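Local structure of peptide synthase (Silicibacter pomeroyi DSS-3, 2QTP) at residues 131-135 with 164-170; 28-32 with 66-72. The protein is of unknown function but belongs to a family with a variant of the Bacillus chorismate mutase fold and may take part in amino-acid metabolism. All coordinates share one frame; numbering follows the deposited sequence.

Interaction 1 (131-135 with 164-170)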
loop_
_atom_site.group_PDB
_atom_site.type_symbol
_atom_site.label_atom_id
_atom_site.label_comp_id
_atom_site.label_asym_id
_atom_site.label_seq_id
_atom_site.Cartn_x
_atom_site.Cartn_y
_atom_site.Cartn_z
ATOM N N LEU A 131 -4.253 -0.256 -8.222
ATOM C CA LEU A 131 -2.867 0.074 -7.869
ATOM C C LEU A 131 -2.157 -1.260 -7.712
ATOM O O LEU A 131 -2.612 -2.129 -6.965
ATOM C CB LEU A 131 -2.806 0.864 -6.533
ATOM C CG LEU A 131 -1.482 1.243 -5.877
ATOM C CD1 LEU A 131 -0.649 2.222 -6.737
ATOM C CD2 LEU A 131 -1.789 1.838 -4.458
ATOM N N ASP A 132 -1.044 -1.412 -8.410
ATOM C CA ASP A 132 -0.256 -2.608 -8.316
ATOM C C ASP A 132 0.799 -2.412 -7.232
ATOM O O ASP A 132 1.601 -1.488 -7.311
ATOM C CB ASP A 132 0.400 -2.874 -9.656
ATOM C CG ASP A 132 0.401 -4.356 -10.034
ATOM O OD1 ASP A 132 0.747 -5.254 -9.193
ATOM O OD2 ASP A 132 0.061 -4.598 -11.221
ATOM N N VAL A 133 0.757 -3.232 -6.185
ATOM C CA VAL A 133 1.739 -3.142 -5.104
ATOM C C VAL A 133 2.856 -4.176 -5.359
ATOM O O VAL A 133 2.614 -5.359 -5.376
ATOM C CB VAL A 133 1.108 -3.372 -3.735
ATOM C CG1 VAL A 133 2.124 -2.994 -2.621
ATOM C CG2 VAL A 133 -0.197 -2.588 -3.622
ATOM N N PRO A 134 4.083 -3.715 -5.578
ATOM C CA PRO A 134 5.183 -4.636 -5.826
ATOM C C PRO A 134 5.561 -5.465 -4.581
ATOM O O PRO A 134 5.287 -5.061 -3.454
ATOM C CB PRO A 134 6.317 -3.703 -6.245
ATOM C CG PRO A 134 5.970 -2.409 -5.710
ATOM C CD PRO A 134 4.510 -2.315 -5.588
ATOM N N LEU A 135 6.134 -6.637 -4.788
ATOM C CA LEU A 135 6.543 -7.506 -3.679
ATOM C C LEU A 135 7.967 -7.978 -3.953
ATOM O O LEU A 135 8.201 -8.759 -4.872
ATOM C CB LEU A 135 5.610 -8.712 -3.530
ATOM C CG LEU A 135 4.254 -8.500 -2.860
ATOM C CD1 LEU A 135 3.352 -9.734 -3.063
ATOM C CD2 LEU A 135 4.427 -8.198 -1.387
HETATM N N MSE A 164 -4.130 7.247 -1.678
HETATM C CA MSE A 164 -4.390 5.858 -1.299
HETATM C C MSE A 164 -3.005 5.212 -1.153
HETATM O O MSE A 164 -2.229 5.150 -2.102
HETATM C CB MSE A 164 -5.254 5.144 -2.353
HETATM C CG MSE A 164 -5.740 3.812 -1.939
HETATM SE SE MSE A 164 -6.885 2.897 -3.131
HETATM C CE MSE A 164 -5.600 2.444 -4.584
ATOM N N VAL A 165 -2.672 4.808 0.060
ATOM C CA VAL A 165 -1.355 4.247 0.373
ATOM C C VAL A 165 -1.525 2.758 0.737
ATOM O O VAL A 165 -2.417 2.431 1.463
ATOM C CB VAL A 165 -0.773 5.007 1.590
ATOM C CG1 VAL A 165 0.661 4.546 1.879
ATOM C CG2 VAL A 165 -0.881 6.540 1.348
ATOM N N ALA A 166 -0.639 1.896 0.262
ATOM C CA ALA A 166 -0.693 0.470 0.491
ATOM C C ALA A 166 0.651 -0.118 0.930
ATOM O O ALA A 166 1.719 0.290 0.460
ATOM C CB ALA A 166 -1.183 -0.260 -0.802
ATOM N N VAL A 167 0.576 -1.085 1.851
ATOM C CA VAL A 167 1.711 -1.923 2.260
ATOM C C VAL A 167 1.287 -3.394 2.102
ATOM O O VAL A 167 0.180 -3.786 2.516
ATOM C CB VAL A 167 2.124 -1.631 3.713
ATOM C CG1 VAL A 167 3.122 -2.671 4.216
ATOM C CG2 VAL A 167 2.665 -0.147 3.848
ATOM N N ALA A 168 2.152 -4.204 1.495
ATOM C CA ALA A 168 1.876 -5.620 1.267
ATOM C C ALA A 168 3.001 -6.461 1.858
ATOM O O ALA A 168 4.143 -6.001 1.943
ATOM C CB ALA A 168 1.751 -5.895 -0.223
ATOM N N VAL A 169 2.646 -7.680 2.263
ATOM C CA VAL A 169 3.534 -8.674 2.837
ATOM C C VAL A 169 3.060 -10.042 2.321
ATOM O O VAL A 169 1.863 -10.236 2.090
ATOM C CB VAL A 169 3.473 -8.647 4.405
ATOM C CG1 VAL A 169 4.475 -9.612 5.001
ATOM C CG2 VAL A 169 3.754 -7.230 4.946
ATOM N N THR A 170 3.988 -10.967 2.089
ATOM C CA THR A 170 3.634 -12.315 1.705
ATOM C C THR A 170 4.160 -13.263 2.756
ATOM O O THR A 170 5.106 -12.953 3.469
ATOM C CB THR A 170 4.192 -12.789 0.337
ATOM O OG1 THR A 170 5.606 -12.886 0.408
ATOM C CG2 THR A 170 3.799 -11.876 -0.792
#
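The ends of L131 and M164, a selenomethionine, meet head-on at the start of strand 131-135. CG of L131 stands anti to its backbone N (chi1 175°), and the M164 chain, extended through chi2, bends at chi3 (70°), which brings its CE methyl within 3.8 Å of L131 CB and 3.9 Å of L131 CD2. The same CD2 branch also skims the A166 methyl, with CD2 of L131 4.3 Å from A166 CB.

Two residues on, V133 drops down between two alanines. Its branches share the work: CG2 lies 3.8 Å from A166 CB, while CG1 lies 3.8 Å from A168 CB. L135 follows, laying its CD2 methyl 3.7 Å from A168 CB, so that this alanine is touched by both V133 and L135.

No hydrogen bond crosses between the segments. Their axes come within 7.4 Å and cross at 42°, as layers stacked face to face: 131-135 pairs through its backbone with strand 148-152, whereas 164-170 belongs to the larger mixed sheet, where the backbones of M164 and V165 bond to those of M85 and A34. A166 and A168, with the M164 methyl at one end, meet the branched L131, V133 and L135; the chemistry is purely apolar, and the two sheets are held together here by hydrophobic packing in the buried core.

Interaction 2 (28-32 with 66-72)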
loop_
_atom_site.group_PDB
_atom_site.type_symbol
_atom_site.label_atom_id
_atom_site.label_comp_id
_atom_site.label_asym_id
_atom_site.label_seq_id
_atom_site.Cartn_x
_atom_site.Cartn_y
_atom_site.Cartn_z
ATOM N N ARG A 28 0.213 -17.222 0.987
ATOM C CA ARG A 28 -0.677 -16.126 1.286
ATOM C C ARG A 28 -0.046 -14.772 1.076
ATOM O O ARG A 28 1.151 -14.576 1.321
ATOM C CB ARG A 28 -1.182 -16.223 2.729
ATOM C CG ARG A 28 -1.927 -17.506 3.079
ATOM C CD ARG A 28 -2.444 -17.448 4.496
ATOM N NE ARG A 28 -1.326 -17.327 5.437
ATOM C CZ ARG A 28 -1.421 -16.865 6.680
ATOM N NH1 ARG A 28 -2.591 -16.455 7.171
ATOM N NH2 ARG A 28 -0.337 -16.803 7.429
ATOM N N LYS A 29 -0.865 -13.829 0.626
ATOM C CA LYS A 29 -0.446 -12.448 0.451
ATOM C C LYS A 29 -1.457 -11.576 1.179
ATOM O O LYS A 29 -2.664 -11.869 1.178
ATOM C CB LYS A 29 -0.465 -12.037 -1.024
ATOM C CG LYS A 29 0.210 -12.972 -1.987
ATOM C CD LYS A 29 0.144 -12.352 -3.371
ATOM C CE LYS A 29 0.929 -13.126 -4.407
ATOM N NZ LYS A 29 0.672 -12.495 -5.725
ATOM N N ALA A 30 -0.988 -10.499 1.786
ATOM C CA ALA A 30 -1.895 -9.552 2.424
ATOM C C ALA A 30 -1.467 -8.169 2.018
ATOM O O ALA A 30 -0.272 -7.926 1.788
ATOM C CB ALA A 30 -1.883 -9.705 3.946
ATOM N N VAL A 31 -2.432 -7.263 1.923
ATOM C CA VAL A 31 -2.155 -5.858 1.651
ATOM C C VAL A 31 -3.131 -5.009 2.483
ATOM O O VAL A 31 -4.302 -5.340 2.584
ATOM C CB VAL A 31 -2.204 -5.501 0.111
ATOM C CG1 VAL A 31 -3.407 -6.013 -0.559
ATOM C CG2 VAL A 31 -2.083 -3.971 -0.111
ATOM N N ALA A 32 -2.609 -3.989 3.152
ATOM C CA ALA A 32 -3.404 -3.050 3.949
ATOM C C ALA A 32 -3.299 -1.680 3.248
ATOM O O ALA A 32 -2.208 -1.268 2.837
ATOM C CB ALA A 32 -2.897 -2.988 5.423
ATOM N N CYS A 66 -1.170 -5.828 8.143
ATOM C CA CYS A 66 -0.795 -6.980 7.303
ATOM C C CYS A 66 -0.450 -8.218 8.109
ATOM O O CYS A 66 -0.981 -9.295 7.848
ATOM C CB CYS A 66 0.383 -6.634 6.390
ATOM S SG CYS A 66 -0.068 -5.753 4.923
ATOM N N VAL A 67 0.452 -8.074 9.078
ATOM C CA VAL A 67 0.876 -9.204 9.915
ATOM C C VAL A 67 -0.264 -9.700 10.816
ATOM O O VAL A 67 -0.410 -10.892 11.005
ATOM C CB VAL A 67 2.199 -8.907 10.715
ATOM C CG1 VAL A 67 3.321 -8.549 9.742
ATOM C CG2 VAL A 67 2.012 -7.793 11.750
ATOM N N GLN A 68 -1.073 -8.801 11.359
ATOM C CA GLN A 68 -2.257 -9.216 12.094
ATOM C C GLN A 68 -3.222 -9.998 11.214
ATOM O O GLN A 68 -3.779 -10.976 11.662
ATOM C CB GLN A 68 -2.996 -8.032 12.701
ATOM C CG GLN A 68 -2.325 -7.465 13.930
ATOM C CD GLN A 68 -2.994 -6.184 14.427
ATOM O OE1 GLN A 68 -3.529 -5.386 13.644
ATOM N NE2 GLN A 68 -2.951 -5.977 15.738
ATOM N N ALA A 69 -3.415 -9.582 9.966
ATOM C CA ALA A 69 -4.304 -10.290 9.048
ATOM C C ALA A 69 -3.823 -11.706 8.735
ATOM O O ALA A 69 -4.620 -12.610 8.558
ATOM C CB ALA A 69 -4.459 -9.496 7.743
ATOM N N LEU A 70 -2.521 -11.876 8.619
ATOM C CA LEU A 70 -1.921 -13.150 8.289
ATOM C C LEU A 70 -1.632 -13.948 9.547
ATOM O O LEU A 70 -1.190 -15.079 9.474
ATOM C CB LEU A 70 -0.597 -12.937 7.554
ATOM C CG LEU A 70 -0.620 -12.397 6.134
ATOM C CD1 LEU A 70 0.791 -11.859 5.771
ATOM C CD2 LEU A 70 -1.132 -13.450 5.158
ATOM N N GLY A 71 -1.854 -13.343 10.701
ATOM C CA GLY A 71 -1.589 -14.002 11.969
ATOM C C GLY A 71 -0.156 -14.471 12.075
ATOM O O GLY A 71 0.091 -15.584 12.522
ATOM N N ILE A 72 0.797 -13.645 11.650
ATOM C CA ILE A 72 2.193 -14.038 11.773
ATOM C C ILE A 72 2.958 -12.979 12.533
ATOM O O ILE A 72 2.449 -11.884 12.773
ATOM C CB ILE A 72 2.875 -14.299 10.396
ATOM C CG1 ILE A 72 2.971 -13.016 9.558
ATOM C CG2 ILE A 72 2.132 -15.370 9.623
ATOM C CD1 ILE A 72 3.706 -13.221 8.250
#
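R28 and L70 lie alongside each other, pointing opposite ways, the arginine heading over the end of the helix as the leucine comes down onto the strand. The L70 CD2 methyl sits over the centre of one guanidinium face, 3.7 Å above its plane. A bend at chi3 (-62°) folds R28 back over this methyl and brings its nitrogens to the L70 carbonyl. There NH2 donates to L70 O at 2.8 Å, in the carbonyl plane and on a lone pair, while NH1 adds a weak bond to that oxygen. At the guanidinium edge, I72 CG2 approaches NH2 to 3.6 Å.

Further along the strand, A30 offers its CB to L70 CG at 3.7 Å, and C66 lays its SG 3.6 Å from A32 N. G71, at positive phi, ends the helix in a Schellman motif, with I72 N bonded to V67 O.

R28 NH2 also forms a salt bridge with D171, joining the helix end to strand 162-171. Helix 49-70 thus packs on one face of the mixed sheet, with A69 resting on V10 and I12 of strand 5-15 and C66 on V169, while V31 points from the other face to I150 and V152.

From the N terminus, strand 21-37 is followed by helix 49-70, and interaction 2 closes that loop, bringing the helix's last turns back onto the strand. Only later does the chain reach 131-135, pass through strand 148-152 and return in strand 162-171, where interaction 1 closes a second loop. The two are in series, neither nesting nor crossing. Their centres lie about 12 Å apart, joined by strands 21-37 and 162-171, which are antiparallel neighbours: A30 N and A32 N probably bond to V169 O and V167 O, each pair 2.9 Å apart. The mixed sheet therefore carries the helix on one face and the two-stranded sheet on the other.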